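Local atomic coordinates of sterol regulatory element-binding protein cleavage-activating protein (Schizosaccharomyces pombe, PDB entry 4YHC), a protein that escorts the precursor sre1 for proteolytic processing when sterol or oxygen is low, here represented by its cytoplasmic WD40 domain. Residues F20-V25 with K425-Y430; L109-H114 with Q150-T155; E253-F258 with I314-D319. The protein carries 9 engineered substitutions. All coordinates share one frame; numbering follows the deposited sequence.

The three contacts are variations on one theme of the WD40 propeller: the outermost strand of a four-stranded antiparallel blade laid against a strand of the neighbouring sheet. No strand is used twice. Contact 1 joins regions far apart along the chain, so contacts 2 and 3, which follow one another in series, are both nested within it; its centre lies about 41 Å from that of contact 3, on the opposite side of the domain's centre. Contacts 1 and 2 are partly buried, contact 3 buried. The chemistry differs accordingly: a charged lysine in contact 1, a weak hydrogen bond from a glutamine amide and a water bridge in contact 2, and leucine methyls against oxygens in contact 3.

Contact 1. Residues F20-V25 with K425-Y430; sequences FRIEPV and KSLKMY
The ammonium of K425 is gripped by three groups: NZ donates to F20 O at 2.9 Å, forms a salt bridge with D12, and hydrogen-bonds the backbone oxygen of E17. Its bond to F20 arrives in the carbonyl plane at a C=O...N angle of 152°. Beyond CG the lysine chain is extended, and it and the F20 side chain run antiparallel past one another, with K425 CG 3.8 Å from F20 CD2. The same residue thus serves one partner twice, its methylenes running past the CD2/CE2 side of the ring at a slant while its tip holds the carbonyl. An alanine here would strip away both chain and charge, and would probably leave D12 without its counter-ion and one flank of the F20 ring uncovered. Further along, I22 and L427 cross at about a right angle, meeting through I22 CD1 and L427 CD1 at 4.0 Å. Strand 20-24 closes the propeller by pairing with 456-462, the Velcro arrangement of WD40 domains, so this contact ties the closing strand to the adjacent blade. The cation serving the interface is K425, whose hold on backbone oxygens and on D12 implies a specifically directed, charge-assisted link.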
loop_
_atom_site.group_PDB
_atom_site.type_symbol
_atom_site.label_atom_id
_atom_site.label_comp_id
_atom_site.label_asym_id
_atom_site.label_seq_id
_atom_site.Cartn_x
_atom_site.Cartn_y
_atom_site.Cartn_z
ATOM N N PHE A 20 19.160 1.210 -12.521
ATOM C CA PHE A 20 18.628 2.144 -11.511
ATOM C C PHE A 20 18.110 3.424 -12.158
ATOM O O PHE A 20 18.863 4.243 -12.739
ATOM C CB PHE A 20 19.740 2.440 -10.448
ATOM C CG PHE A 20 19.303 3.359 -9.330
ATOM C CD1 PHE A 20 18.016 3.430 -8.925
ATOM C CD2 PHE A 20 20.242 4.142 -8.668
ATOM C CE1 PHE A 20 17.661 4.254 -7.873
ATOM C CE2 PHE A 20 19.886 4.991 -7.666
ATOM C CZ PHE A 20 18.579 5.043 -7.239
ATOM N N ARG A 21 16.805 3.642 -12.092
ATOM C CA ARG A 21 16.186 4.678 -12.954
ATOM C C ARG A 21 15.325 5.623 -12.161
ATOM O O ARG A 21 14.588 5.202 -11.232
ATOM C CB ARG A 21 15.265 4.048 -14.022
ATOM C CG ARG A 21 15.949 3.186 -15.085
ATOM C CD ARG A 21 16.765 4.000 -16.080
ATOM N NE ARG A 21 15.939 4.919 -16.870
ATOM C CZ ARG A 21 15.224 4.603 -17.943
ATOM N NH1 ARG A 21 15.173 3.356 -18.378
ATOM N NH2 ARG A 21 14.488 5.538 -18.532
ATOM N N ILE A 22 15.307 6.871 -12.595
ATOM C CA ILE A 22 14.302 7.834 -12.117
ATOM C C ILE A 22 13.748 8.559 -13.277
ATOM O O ILE A 22 14.508 8.962 -14.144
ATOM C CB ILE A 22 14.867 8.845 -11.112
ATOM C CG1 ILE A 22 13.885 9.958 -10.857
ATOM C CG2 ILE A 22 16.208 9.370 -11.558
ATOM C CD1 ILE A 22 14.124 10.781 -9.596
ATOM N N GLU A 23 12.435 8.707 -13.350
ATOM C CA GLU A 23 11.838 9.543 -14.363
ATOM C C GLU A 23 10.591 10.242 -13.797
ATOM O O GLU A 23 9.833 9.616 -13.056
ATOM C CB GLU A 23 11.367 8.708 -15.597
ATOM C CG GLU A 23 12.428 7.914 -16.353
ATOM C CD GLU A 23 13.389 8.784 -17.155
ATOM O OE1 GLU A 23 14.454 8.267 -17.522
ATOM O OE2 GLU A 23 13.099 9.969 -17.395
ATOM N N PRO A 24 10.307 11.484 -14.259
ATOM C CA PRO A 24 9.117 12.244 -13.920
ATOM C C PRO A 24 7.932 11.639 -14.611
ATOM O O PRO A 24 8.047 11.211 -15.724
ATOM C CB PRO A 24 9.402 13.643 -14.506
ATOM C CG PRO A 24 10.330 13.380 -15.652
ATOM C CD PRO A 24 11.207 12.249 -15.164
ATOM N N VAL A 25 6.783 11.603 -13.976
ATOM C CA VAL A 25 5.558 11.195 -14.666
ATOM C C VAL A 25 5.186 12.420 -15.485
ATOM O O VAL A 25 5.289 13.512 -14.982
ATOM C CB VAL A 25 4.443 10.915 -13.660
ATOM C CG1 VAL A 25 3.092 10.960 -14.326
ATOM C CG2 VAL A 25 4.680 9.579 -12.951
ATOM N N LYS A 425 22.589 8.167 -6.953
ATOM C CA LYS A 425 22.808 8.987 -8.107
ATOM C C LYS A 425 22.521 10.415 -7.660
ATOM O O LYS A 425 21.570 10.697 -6.894
ATOM C CB LYS A 425 21.905 8.604 -9.306
ATOM C CG LYS A 425 22.183 7.224 -9.900
ATOM C CD LYS A 425 21.531 6.992 -11.240
ATOM C CE LYS A 425 22.038 5.661 -11.851
ATOM N NZ LYS A 425 21.434 5.428 -13.176
ATOM N N SER A 426 23.395 11.304 -8.097
ATOM C CA SER A 426 23.249 12.739 -7.895
ATOM C C SER A 426 22.428 13.319 -9.072
ATOM O O SER A 426 22.693 13.013 -10.247
ATOM C CB SER A 426 24.686 13.326 -7.793
ATOM O OG SER A 426 24.659 14.690 -7.471
ATOM N N LEU A 427 21.421 14.122 -8.773
ATOM C CA LEU A 427 20.498 14.608 -9.789
ATOM C C LEU A 427 20.463 16.095 -9.629
ATOM O O LEU A 427 19.940 16.613 -8.616
ATOM C CB LEU A 427 19.104 14.038 -9.579
ATOM C CG LEU A 427 18.086 14.381 -10.658
ATOM C CD1 LEU A 427 16.761 13.637 -10.419
ATOM C CD2 LEU A 427 17.768 15.827 -10.704
ATOM N N LYS A 428 21.019 16.817 -10.604
ATOM C CA LYS A 428 20.995 18.281 -10.547
ATOM C C LYS A 428 19.891 18.823 -11.424
ATOM O O LYS A 428 19.842 18.496 -12.603
ATOM C CB LYS A 428 22.332 18.862 -11.003
ATOM C CG LYS A 428 22.315 20.363 -11.005
ATOM C CD LYS A 428 23.514 20.979 -11.739
ATOM C CE LYS A 428 24.759 21.161 -10.873
ATOM N NZ LYS A 428 25.550 22.391 -11.276
ATOM N N MET A 429 19.037 19.668 -10.867
ATOM C CA MET A 429 17.893 20.240 -11.578
ATOM C C MET A 429 18.129 21.745 -11.762
ATOM O O MET A 429 18.204 22.516 -10.760
ATOM C CB MET A 429 16.582 20.062 -10.784
ATOM C CG MET A 429 16.158 18.599 -10.526
ATOM S SD MET A 429 14.524 18.551 -9.713
ATOM C CE MET A 429 14.259 16.814 -9.464
ATOM N N TYR A 430 18.265 22.139 -13.023
ATOM C CA TYR A 430 18.565 23.529 -13.371
ATOM C C TYR A 430 17.271 24.264 -13.558
ATOM O O TYR A 430 16.446 23.852 -14.325
ATOM C CB TYR A 430 19.384 23.599 -14.661
ATOM C CG TYR A 430 19.797 25.004 -14.911
ATOM C CD1 TYR A 430 20.850 25.556 -14.206
ATOM C CD2 TYR A 430 19.086 25.810 -15.772
ATOM C CE1 TYR A 430 21.231 26.864 -14.410
ATOM C CE2 TYR A 430 19.455 27.130 -15.992
ATOM C CZ TYR A 430 20.533 27.647 -15.307
ATOM O OH TYR A 430 20.908 28.948 -15.493
#

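Contact 2. Residues L109-H114 with Q150-T155; sequences LQHSYH and QVFSLT
L109 and L154 make the apolar end of this interface, with L109 CD1 4.3 Å from L154 CD1. Next along, H111 and F152 bring their rings together obliquely, H111 CD2 lying 4.5 Å from F152 CE2, and F152 gives up more surface to the facing strand than any other residue here. F152 and L154 are buried among carbon atoms. The far end is looser and wetter, although Q150 is itself buried: H114 is exposed and poorly ordered. Q150 leaves its backbone with CG anti to the carbonyl carbon (chi1 -51°), and the extended chain beyond carries the amide across to H114. NE2 of Q150 makes a weak hydrogen bond to H114 O, 3.4 Å long though fairly straight at 163°, and a second weak one to E144. A water completes the bridge, accepting from H114 N at 3.1 Å and donating to Q150 OE1 at 3.0 Å, so both ends of the amide reach the same residue. The segments run nearly antiparallel: the predicted second WD repeat ends within strand 106-112, while 148-156 belongs to the next blade, whose strands 161-170 and 121-127 bring A161 against L109 and W125 against L154.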
loop_
_atom_site.group_PDB
_atom_site.type_symbol
_atom_site.label_atom_id
_atom_site.label_comp_id
_atom_site.label_asym_id
_atom_site.label_seq_id
_atom_site.Cartn_x
_atom_site.Cartn_y
_atom_site.Cartn_z
ATOM N N LEU A 109 -22.103 6.438 -11.903
ATOM C CA LEU A 109 -23.079 6.503 -10.827
ATOM C C LEU A 109 -22.722 7.621 -9.887
ATOM O O LEU A 109 -21.526 7.959 -9.687
ATOM C CB LEU A 109 -23.161 5.142 -10.114
ATOM C CG LEU A 109 -24.012 4.993 -8.866
ATOM C CD1 LEU A 109 -24.469 3.567 -8.724
ATOM C CD2 LEU A 109 -23.257 5.374 -7.607
ATOM N N GLN A 110 -23.771 8.224 -9.354
ATOM C CA GLN A 110 -23.672 9.224 -8.315
ATOM C C GLN A 110 -24.718 8.906 -7.271
ATOM O O GLN A 110 -25.842 8.621 -7.629
ATOM C CB GLN A 110 -23.888 10.582 -8.915
ATOM C CG GLN A 110 -23.892 11.721 -7.930
ATOM C CD GLN A 110 -24.101 13.044 -8.630
ATOM O OE1 GLN A 110 -23.781 13.163 -9.784
ATOM N NE2 GLN A 110 -24.599 14.043 -7.920
ATOM N N HIS A 111 -24.368 9.004 -5.985
ATOM C CA HIS A 111 -25.223 8.526 -4.899
ATOM C C HIS A 111 -24.969 9.316 -3.648
ATOM O O HIS A 111 -23.801 9.461 -3.248
ATOM C CB HIS A 111 -24.959 7.054 -4.590
ATOM C CG HIS A 111 -25.957 6.454 -3.655
ATOM N ND1 HIS A 111 -27.159 5.940 -4.092
ATOM C CD2 HIS A 111 -25.930 6.273 -2.310
ATOM C CE1 HIS A 111 -27.834 5.466 -3.053
ATOM N NE2 HIS A 111 -27.112 5.670 -1.959
ATOM N N SER A 112 -26.040 9.809 -2.994
ATOM C CA SER A 112 -25.821 10.652 -1.832
ATOM C C SER A 112 -25.782 9.830 -0.538
ATOM O O SER A 112 -26.396 8.787 -0.468
ATOM C CB SER A 112 -26.811 11.785 -1.820
ATOM O OG SER A 112 -26.533 12.571 -2.963
ATOM N N TYR A 113 -24.979 10.244 0.444
ATOM C CA TYR A 113 -24.625 9.324 1.525
ATOM C C TYR A 113 -24.419 10.143 2.773
ATOM O O TYR A 113 -23.997 11.304 2.686
ATOM C CB TYR A 113 -23.384 8.439 1.151
ATOM C CG TYR A 113 -22.060 9.127 1.377
ATOM C CD1 TYR A 113 -21.514 9.991 0.425
ATOM C CD2 TYR A 113 -21.374 8.933 2.550
ATOM C CE1 TYR A 113 -20.367 10.680 0.668
ATOM C CE2 TYR A 113 -20.225 9.592 2.782
ATOM C CZ TYR A 113 -19.729 10.479 1.857
ATOM O OH TYR A 113 -18.542 11.138 2.159
ATOM N N HIS A 114 -24.762 9.557 3.924
ATOM C CA HIS A 114 -24.560 10.215 5.231
ATOM C C HIS A 114 -23.097 10.000 5.710
ATOM O O HIS A 114 -22.532 8.905 5.613
ATOM C CB HIS A 114 -25.610 9.760 6.296
ATOM C CG HIS A 114 -26.962 10.433 6.176
ATOM N ND1 HIS A 114 -27.154 11.786 6.378
ATOM C CD2 HIS A 114 -28.192 9.928 5.886
ATOM C CE1 HIS A 114 -28.431 12.087 6.213
ATOM N NE2 HIS A 114 -29.083 10.977 5.917
ATOM N N GLN A 150 -20.152 1.162 6.999
ATOM C CA GLN A 150 -21.221 0.946 6.030
ATOM C C GLN A 150 -20.755 0.103 4.873
ATOM O O GLN A 150 -19.641 0.289 4.310
ATOM C CB GLN A 150 -21.750 2.272 5.492
ATOM C CG GLN A 150 -22.114 3.263 6.582
ATOM C CD GLN A 150 -22.590 4.583 6.060
ATOM O OE1 GLN A 150 -23.316 4.642 5.086
ATOM N NE2 GLN A 150 -22.196 5.665 6.725
ATOM N N VAL A 151 -21.602 -0.830 4.471
ATOM C CA VAL A 151 -21.284 -1.625 3.283
ATOM C C VAL A 151 -22.358 -1.608 2.236
ATOM O O VAL A 151 -23.524 -1.840 2.516
ATOM C CB VAL A 151 -20.741 -3.040 3.583
ATOM C CG1 VAL A 151 -20.679 -3.339 5.068
ATOM C CG2 VAL A 151 -21.380 -4.107 2.740
ATOM N N PHE A 152 -21.918 -1.211 1.041
ATOM C CA PHE A 152 -22.769 -0.964 -0.084
ATOM C C PHE A 152 -22.566 -2.059 -1.076
ATOM O O PHE A 152 -21.462 -2.524 -1.295
ATOM C CB PHE A 152 -22.432 0.325 -0.746
ATOM C CG PHE A 152 -22.737 1.547 0.075
ATOM C CD1 PHE A 152 -21.799 2.094 0.901
ATOM C CD2 PHE A 152 -23.947 2.222 -0.080
ATOM C CE1 PHE A 152 -22.056 3.240 1.633
ATOM C CE2 PHE A 152 -24.198 3.382 0.614
ATOM C CZ PHE A 152 -23.259 3.900 1.473
ATOM N N SER A 153 -23.658 -2.521 -1.660
ATOM C CA SER A 153 -23.553 -3.461 -2.776
ATOM C C SER A 153 -23.621 -2.632 -4.035
ATOM O O SER A 153 -24.527 -1.797 -4.211
ATOM C CB SER A 153 -24.693 -4.492 -2.775
ATOM O OG SER A 153 -24.557 -5.305 -3.917
ATOM N N LEU A 154 -22.619 -2.841 -4.876
ATOM C CA LEU A 154 -22.444 -2.069 -6.086
ATOM C C LEU A 154 -22.439 -3.035 -7.234
ATOM O O LEU A 154 -21.595 -3.927 -7.276
ATOM C CB LEU A 154 -21.115 -1.297 -6.008
ATOM C CG LEU A 154 -20.661 -0.524 -7.222
ATOM C CD1 LEU A 154 -21.682 0.536 -7.662
ATOM C CD2 LEU A 154 -19.313 0.109 -6.905
ATOM N N THR A 155 -23.363 -2.861 -8.166
ATOM C CA THR A 155 -23.331 -3.644 -9.397
ATOM C C THR A 155 -23.003 -2.761 -10.567
ATOM O O THR A 155 -23.585 -1.695 -10.744
ATOM C CB THR A 155 -24.658 -4.382 -9.695
ATOM O OG1 THR A 155 -24.944 -5.275 -8.629
ATOM C CG2 THR A 155 -24.505 -5.239 -10.933
HETATM O O HOH W 1 -25.303 6.486 3.919
#

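Contact 3. Residues E253-F258 with I314-D319; sequences ELLHSF and ILNKWD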
loop_
_atom_site.group_PDB
_atom_site.type_symbol
_atom_site.label_atom_id
_atom_site.label_comp_id
_atom_site.label_asym_id
_atom_site.label_seq_id
_atom_site.Cartn_x
_atom_site.Cartn_y
_atom_site.Cartn_z
ATOM N N GLU A 253 -5.240 -17.987 14.805
ATOM C CA GLU A 253 -4.086 -18.647 15.377
ATOM C C GLU A 253 -2.887 -17.720 15.307
ATOM O O GLU A 253 -2.544 -17.217 14.242
ATOM C CB GLU A 253 -3.791 -19.937 14.619
ATOM C CG GLU A 253 -2.788 -20.842 15.305
ATOM C CD GLU A 253 -3.364 -22.206 15.616
ATOM O OE1 GLU A 253 -2.581 -23.120 15.943
ATOM O OE2 GLU A 253 -4.599 -22.359 15.531
ATOM N N LEU A 254 -2.254 -17.492 16.451
ATOM C CA LEU A 254 -1.063 -16.718 16.488
ATOM C C LEU A 254 0.058 -17.517 15.874
ATOM O O LEU A 254 0.403 -18.578 16.347
ATOM C CB LEU A 254 -0.708 -16.317 17.917
ATOM C CG LEU A 254 0.628 -15.545 18.017
ATOM C CD1 LEU A 254 0.611 -14.232 17.212
ATOM C CD2 LEU A 254 0.993 -15.251 19.460
ATOM N N LEU A 255 0.697 -17.020 14.823
ATOM C CA LEU A 255 1.739 -17.798 14.184
ATOM C C LEU A 255 3.169 -17.497 14.652
ATOM O O LEU A 255 4.039 -18.370 14.642
ATOM C CB LEU A 255 1.684 -17.510 12.662
ATOM C CG LEU A 255 0.392 -17.891 11.935
ATOM C CD1 LEU A 255 0.163 -17.062 10.679
ATOM C CD2 LEU A 255 0.532 -19.313 11.488
ATOM N N HIS A 256 3.452 -16.199 14.923
ATOM C CA HIS A 256 4.742 -15.790 15.453
ATOM C C HIS A 256 4.635 -14.390 16.004
ATOM O O HIS A 256 3.792 -13.625 15.529
ATOM C CB HIS A 256 5.744 -15.774 14.348
ATOM C CG HIS A 256 7.146 -15.547 14.777
ATOM N ND1 HIS A 256 7.829 -16.434 15.581
ATOM C CD2 HIS A 256 8.038 -14.587 14.434
ATOM C CE1 HIS A 256 9.073 -16.034 15.712
ATOM N NE2 HIS A 256 9.220 -14.906 15.028
ATOM N N SER A 257 5.525 -14.064 16.953
ATOM C CA SER A 257 5.716 -12.717 17.449
ATOM C C SER A 257 7.093 -12.339 17.104
ATOM O O SER A 257 8.044 -13.052 17.432
ATOM C CB SER A 257 5.499 -12.632 18.953
ATOM O OG SER A 257 4.142 -12.945 19.162
ATOM N N PHE A 258 7.210 -11.290 16.312
ATOM C CA PHE A 258 8.496 -10.754 15.937
ATOM C C PHE A 258 8.865 -9.771 17.050
ATOM O O PHE A 258 7.996 -9.171 17.605
ATOM C CB PHE A 258 8.425 -9.990 14.581
ATOM C CG PHE A 258 8.152 -10.890 13.375
ATOM C CD1 PHE A 258 6.886 -11.314 13.090
ATOM C CD2 PHE A 258 9.168 -11.287 12.558
ATOM C CE1 PHE A 258 6.616 -12.105 11.971
ATOM C CE2 PHE A 258 8.911 -12.050 11.427
ATOM C CZ PHE A 258 7.642 -12.487 11.165
ATOM N N ILE A 314 7.545 -20.517 5.479
ATOM C CA ILE A 314 6.158 -20.777 5.404
ATOM C C ILE A 314 5.452 -19.804 6.322
ATOM O O ILE A 314 5.553 -19.963 7.531
ATOM C CB ILE A 314 5.834 -22.232 5.841
ATOM C CG1 ILE A 314 6.403 -23.230 4.859
ATOM C CG2 ILE A 314 4.343 -22.437 6.037
ATOM C CD1 ILE A 314 6.513 -24.637 5.443
ATOM N N LEU A 315 4.723 -18.813 5.733
ATOM C CA LEU A 315 3.976 -17.817 6.460
ATOM C C LEU A 315 2.665 -18.284 6.953
ATOM O O LEU A 315 2.195 -17.790 7.938
ATOM C CB LEU A 315 3.625 -16.593 5.589
ATOM C CG LEU A 315 4.528 -15.402 5.408
ATOM C CD1 LEU A 315 3.693 -14.263 4.762
ATOM C CD2 LEU A 315 5.207 -15.023 6.716
ATOM N N ASN A 316 1.980 -19.155 6.240
ATOM C CA ASN A 316 0.711 -19.596 6.723
ATOM C C ASN A 316 0.336 -20.913 6.003
ATOM O O ASN A 316 1.002 -21.289 5.044
ATOM C CB ASN A 316 -0.374 -18.525 6.530
ATOM C CG ASN A 316 -1.603 -18.778 7.355
ATOM O OD1 ASN A 316 -1.617 -19.679 8.226
ATOM N ND2 ASN A 316 -2.664 -17.996 7.100
ATOM N N LYS A 317 -0.647 -21.621 6.532
ATOM C CA LYS A 317 -1.051 -22.894 5.919
ATOM C C LYS A 317 -2.542 -22.913 5.898
ATOM O O LYS A 317 -3.155 -22.438 6.836
ATOM C CB LYS A 317 -0.513 -24.129 6.682
ATOM C CG LYS A 317 0.993 -24.220 6.740
ATOM C CD LYS A 317 1.540 -25.611 6.953
ATOM C CE LYS A 317 1.539 -26.008 8.405
ATOM N NZ LYS A 317 1.694 -27.501 8.582
ATOM N N TRP A 318 -3.109 -23.512 4.849
ATOM C CA TRP A 318 -4.513 -23.685 4.718
ATOM C C TRP A 318 -5.107 -24.452 5.922
ATOM O O TRP A 318 -6.152 -24.054 6.490
ATOM C CB TRP A 318 -4.781 -24.453 3.407
ATOM C CG TRP A 318 -6.193 -24.374 2.960
ATOM C CD1 TRP A 318 -7.193 -25.289 3.209
ATOM C CD2 TRP A 318 -6.801 -23.316 2.219
ATOM N NE1 TRP A 318 -8.338 -24.876 2.640
ATOM C CE2 TRP A 318 -8.155 -23.659 2.050
ATOM C CE3 TRP A 318 -6.345 -22.088 1.704
ATOM C CZ2 TRP A 318 -9.066 -22.816 1.399
ATOM C CZ3 TRP A 318 -7.225 -21.278 1.033
ATOM C CH2 TRP A 318 -8.576 -21.638 0.883
ATOM N N ASP A 319 -4.378 -25.500 6.310
ATOM C CA ASP A 319 -4.703 -26.447 7.350
ATOM C C ASP A 319 -3.451 -26.539 8.172
ATOM O O ASP A 319 -2.368 -26.744 7.617
ATOM C CB ASP A 319 -4.919 -27.875 6.765
ATOM C CG ASP A 319 -6.189 -27.990 5.953
ATOM O OD1 ASP A 319 -7.280 -27.695 6.483
ATOM O OD2 ASP A 319 -6.078 -28.385 4.762
#
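Two first torsions bring L255 and N316 together: the leucine places CG anti to the carbonyl carbon (chi1 -62°), and the asparagine swings CG opposite its backbone N (chi1 -164°), with the two side chains roughly perpendicular. The two methyls of the leucine fork rest against oxygen atoms. Its CD1 branch lies 3.5 Å from L315 O, while CD2 is 3.9 Å from N316 OD1, an oxygen that the first branch also approaches, with L255 CD1 at 4.0 Å. Both strands are kinked at this point by a classic beta bulge: L255 and H256 both face M246 of their own sheet, and L315 and N316 both face F282 of theirs. The buried L315 side chain packs against I235 and M246, so M246 is touched by leucines from both strands. The contact thus sets strand 253-259, outermost in its four-stranded blade, beside strand 311-317 of the following sheet. What fixes the asparagine is mostly outside the two segments. Its ND2 donates to A233 O and to D248 OD1, both on the blade of L255, while on its own strand K317 N gives N316 OD1 a weak hydrogen bond of 2.8 Å, bent to 141°. The buried amide therefore has partners at both ends, and its rotation is set by them. No hydrogen bond crosses between the two segments themselves; here methyl groups cover oxygen atoms by van der Waals contact, and the N316 amide nitrogen, with W318 O taking bonds from K250 and N251, supplies directional polar links between the sheets.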